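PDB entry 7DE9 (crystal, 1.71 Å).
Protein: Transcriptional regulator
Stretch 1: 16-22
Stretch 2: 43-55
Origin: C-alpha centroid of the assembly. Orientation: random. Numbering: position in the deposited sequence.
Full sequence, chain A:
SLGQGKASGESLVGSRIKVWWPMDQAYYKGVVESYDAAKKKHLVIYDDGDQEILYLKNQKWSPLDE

Stretch 1 16-22: RIKVWWP
Stretch 2, residues 43-55: LVIYDDGDQEILY

The most unusual feature of this contact is a polar cluster beside a buried aliphatic patch: the hydroxyl of Tyr 46 donates a short hydrogen bond to Glu 52, OH to OE1 2.5 Å, while Trp 21 NE1 lies 3.3 Å from Tyr 46 OH and 3.4 Å from Glu 52 OE1. The arrangement illustrates how a strand can pack across a hairpin, with the closest atom pairs all side chain to side chain.

Strand 16-21 crosses strand 43-46 almost perpendicularly, at -87°, with axes 8.8 Å apart at closest approach; the nearest CA atoms, those of Ile 17 and Val 44, are 8.6 Å apart. Stretch 2 is a hairpin. Val 44 and Glu 52 exchange backbone hydrogen bonds, N to O 2.9 Å each way, and Tyr 46 N donates to Asp 50 O at 2.8 Å. A type I turn runs from Tyr 46 to Gly 49, whose phi/psi of 99/-9 suits glycine; Asp 48 OD1 accepts from Asp 50 N at 3.2 Å.

Strand alternation turns Val 19 toward the hairpin and Lys 18 and Trp 20 away. Val 19 (chi1 t) packs its CG1 4.0 Å from Leu 54 CD1 (Leu 54 m, t) and its CG2 4.4 Å from Val 44 CG1 (chi1 t). Ile 17 (p, t) starts sideways, yet its CD1 comes within 4.1 Å of Val 44 CG2. These compact, branched aliphatics are buried.

Trp 21 (chi1 m, chi2 27°) also leaves sideways, bringing its indole edge toward the face of Tyr 46 (m, chi2 -82°) in an offset edge-to-face pair, with the centroids of the five-membered ring of Trp 21 and the ring of Tyr 46 5.6 Å apart and the planes at 88°. The indole thus combines apolar surface with a polar NE1. Its CH2 reaches 3.7 Å from Asp 50 OD2 (chi1 m). Glu 52 (m, t, chi3 -37°) has its carboxylate further satisfied elsewhere in the structure. Together the stretches bury 296 Å².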

# COMPACT_ATOMS: atom_id res chain seq x y z
N ARG A 16 -1.55 9.50 0.58
CA ARG A 16 -0.56 8.95 1.50
C ARG A 16 -1.27 7.97 2.42
O ARG A 16 -2.28 8.30 3.03
CB ARG A 16 0.11 10.05 2.31
CG ARG A 16 1.04 10.95 1.53
CD ARG A 16 1.25 12.27 2.26
NE ARG A 16 0.01 13.05 2.33
CZ ARG A 16 -0.09 14.26 2.86
NH1 ARG A 16 0.99 14.86 3.37
NH2 ARG A 16 -1.26 14.89 2.88
N ILE A 17 -0.73 6.76 2.51
CA ILE A 17 -1.31 5.75 3.37
C ILE A 17 -0.24 5.09 4.24
O ILE A 17 0.95 5.25 4.01
CB ILE A 17 -2.04 4.66 2.56
CG1 ILE A 17 -1.05 3.81 1.76
CG2 ILE A 17 -3.08 5.28 1.64
CD1 ILE A 17 -1.72 2.67 1.02
N LYS A 18 -0.69 4.38 5.26
CA LYS A 18 0.22 3.52 6.00
C LYS A 18 -0.27 2.09 5.86
O LYS A 18 -1.46 1.79 6.03
CB LYS A 18 0.34 3.95 7.46
CG LYS A 18 -0.96 4.12 8.21
CD LYS A 18 -0.70 4.92 9.48
CE LYS A 18 -1.63 4.51 10.61
NZ LYS A 18 -1.35 5.31 11.84
N VAL A 19 0.66 1.21 5.50
CA VAL A 19 0.36 -0.18 5.21
C VAL A 19 0.92 -1.05 6.33
O VAL A 19 2.07 -0.87 6.75
CB VAL A 19 0.94 -0.63 3.85
CG1 VAL A 19 0.51 -2.05 3.53
CG2 VAL A 19 0.49 0.32 2.74
N TRP A 20 0.10 -1.98 6.82
CA TRP A 20 0.49 -2.89 7.89
C TRP A 20 1.29 -4.07 7.35
O TRP A 20 0.81 -4.83 6.50
CB TRP A 20 -0.76 -3.36 8.63
CG TRP A 20 -0.52 -4.35 9.71
CD1 TRP A 20 -0.73 -5.69 9.66
CD2 TRP A 20 -0.06 -4.07 11.04
NE1 TRP A 20 -0.41 -6.27 10.86
CE2 TRP A 20 0.01 -5.29 11.72
CE3 TRP A 20 0.32 -2.90 11.71
CZ2 TRP A 20 0.43 -5.38 13.05
CZ3 TRP A 20 0.74 -2.99 13.02
CH2 TRP A 20 0.79 -4.23 13.68
N TRP A 21 2.52 -4.23 7.83
CA TRP A 21 3.31 -5.44 7.59
C TRP A 21 3.25 -6.29 8.86
O TRP A 21 3.86 -5.93 9.89
CB TRP A 21 4.76 -5.11 7.24
CG TRP A 21 4.96 -4.45 5.91
CD1 TRP A 21 4.07 -3.67 5.24
CD2 TRP A 21 6.13 -4.53 5.10
NE1 TRP A 21 4.63 -3.24 4.05
CE2 TRP A 21 5.89 -3.76 3.94
CE3 TRP A 21 7.37 -5.17 5.23
CZ2 TRP A 21 6.83 -3.62 2.93
CZ3 TRP A 21 8.30 -5.03 4.23
CH2 TRP A 21 8.03 -4.26 3.09
N PRO A 22 2.47 -7.38 8.79
CA PRO A 22 2.21 -8.26 9.93
C PRO A 22 3.49 -8.84 10.54
O PRO A 22 3.58 -8.98 11.76
CB PRO A 22 1.35 -9.37 9.33
CG PRO A 22 0.69 -8.75 8.16
CD PRO A 22 1.66 -7.75 7.61
N LEU A 43 -0.11 0.39 -6.70
CA LEU A 43 1.33 0.50 -6.55
C LEU A 43 1.62 1.46 -5.41
O LEU A 43 1.24 2.62 -5.47
CB LEU A 43 1.99 0.99 -7.84
CG LEU A 43 3.49 1.26 -7.80
CD1 LEU A 43 4.27 0.02 -7.44
CD2 LEU A 43 3.95 1.79 -9.14
N VAL A 44 2.27 0.97 -4.37
CA VAL A 44 2.63 1.80 -3.22
C VAL A 44 4.13 2.03 -3.19
O VAL A 44 4.93 1.08 -3.21
CB VAL A 44 2.17 1.17 -1.89
CG1 VAL A 44 2.63 2.01 -0.70
CG2 VAL A 44 0.65 1.03 -1.88
N ILE A 45 4.52 3.31 -3.17
CA ILE A 45 5.92 3.67 -3.05
C ILE A 45 6.14 4.15 -1.63
O ILE A 45 5.54 5.13 -1.21
CB ILE A 45 6.35 4.76 -4.06
CG1 ILE A 45 6.56 4.16 -5.45
CG2 ILE A 45 7.66 5.40 -3.63
CD1 ILE A 45 5.31 3.87 -6.19
N TYR A 46 7.00 3.45 -0.89
CA TYR A 46 7.22 3.74 0.52
C TYR A 46 8.27 4.82 0.78
O TYR A 46 9.16 5.05 -0.04
CB TYR A 46 7.63 2.46 1.26
CG TYR A 46 6.51 1.45 1.37
CD1 TYR A 46 5.55 1.55 2.37
CD2 TYR A 46 6.42 0.39 0.47
CE1 TYR A 46 4.52 0.63 2.48
CE2 TYR A 46 5.39 -0.54 0.57
CZ TYR A 46 4.45 -0.41 1.58
OH TYR A 46 3.43 -1.33 1.68
N ASP A 47 8.15 5.46 1.94
CA ASP A 47 9.12 6.43 2.45
C ASP A 47 10.56 5.96 2.33
O ASP A 47 11.46 6.74 1.99
CB ASP A 47 8.84 6.72 3.93
CG ASP A 47 7.85 7.85 4.12
OD1 ASP A 47 7.63 8.61 3.16
OD2 ASP A 47 7.31 7.97 5.24
N ASP A 48 10.79 4.69 2.62
CA ASP A 48 12.15 4.19 2.75
C ASP A 48 12.70 3.60 1.45
O ASP A 48 13.76 2.98 1.43
CB ASP A 48 12.22 3.14 3.87
CG ASP A 48 11.27 1.99 3.66
OD1 ASP A 48 10.73 1.83 2.54
OD2 ASP A 48 11.04 1.23 4.62
N GLY A 49 11.96 3.78 0.36
CA GLY A 49 12.43 3.37 -0.95
C GLY A 49 11.90 2.04 -1.43
O GLY A 49 12.12 1.66 -2.59
N ASP A 50 11.22 1.32 -0.55
CA ASP A 50 10.56 0.08 -0.94
C ASP A 50 9.38 0.37 -1.84
O ASP A 50 8.83 1.48 -1.81
CB ASP A 50 10.11 -0.70 0.30
CG ASP A 50 11.22 -1.51 0.92
OD1 ASP A 50 12.37 -1.39 0.45
OD2 ASP A 50 10.95 -2.26 1.89
N GLN A 51 8.99 -0.60 -2.66
CA GLN A 51 7.78 -0.52 -3.47
C GLN A 51 7.02 -1.83 -3.38
O GLN A 51 7.62 -2.90 -3.29
CB GLN A 51 8.10 -0.21 -4.93
CG GLN A 51 8.93 1.05 -5.13
CD GLN A 51 9.45 1.20 -6.55
OE1 GLN A 51 10.18 0.34 -7.05
NE2 GLN A 51 9.07 2.29 -7.20
N GLU A 52 5.70 -1.76 -3.40
CA GLU A 52 4.89 -2.98 -3.39
C GLU A 52 3.72 -2.83 -4.35
O GLU A 52 3.11 -1.77 -4.42
CB GLU A 52 4.36 -3.30 -1.98
CG GLU A 52 5.35 -4.02 -1.07
CD GLU A 52 4.73 -4.43 0.26
OE1 GLU A 52 3.90 -3.67 0.80
OE2 GLU A 52 5.07 -5.53 0.76
N ILE A 53 3.44 -3.89 -5.10
CA ILE A 53 2.19 -4.01 -5.83
C ILE A 53 1.24 -4.80 -4.95
O ILE A 53 1.51 -5.97 -4.66
CB ILE A 53 2.37 -4.72 -7.18
CG1 ILE A 53 3.32 -3.93 -8.07
CG2 ILE A 53 1.03 -4.88 -7.87
CD1 ILE A 53 3.68 -4.69 -9.32
N LEU A 54 0.15 -4.17 -4.52
CA LEU A 54 -0.69 -4.70 -3.45
C LEU A 54 -2.16 -4.85 -3.82
O LEU A 54 -2.70 -4.02 -4.54
CB LEU A 54 -0.60 -3.79 -2.22
CG LEU A 54 0.71 -3.66 -1.46
CD1 LEU A 54 0.60 -2.52 -0.45
CD2 LEU A 54 1.04 -4.96 -0.75
N TYR A 55 -2.79 -5.89 -3.30
CA TYR A 55 -4.24 -5.97 -3.24
C TYR A 55 -4.65 -5.44 -1.88
O TYR A 55 -4.59 -6.15 -0.87
CB TYR A 55 -4.73 -7.40 -3.42
CG TYR A 55 -6.23 -7.55 -3.49
CD1 TYR A 55 -6.96 -7.00 -4.54
CD2 TYR A 55 -6.92 -8.27 -2.52
CE1 TYR A 55 -8.33 -7.14 -4.61
CE2 TYR A 55 -8.29 -8.42 -2.59
CZ TYR A 55 -8.99 -7.85 -3.63
OH TYR A 55 -10.36 -8.00 -3.69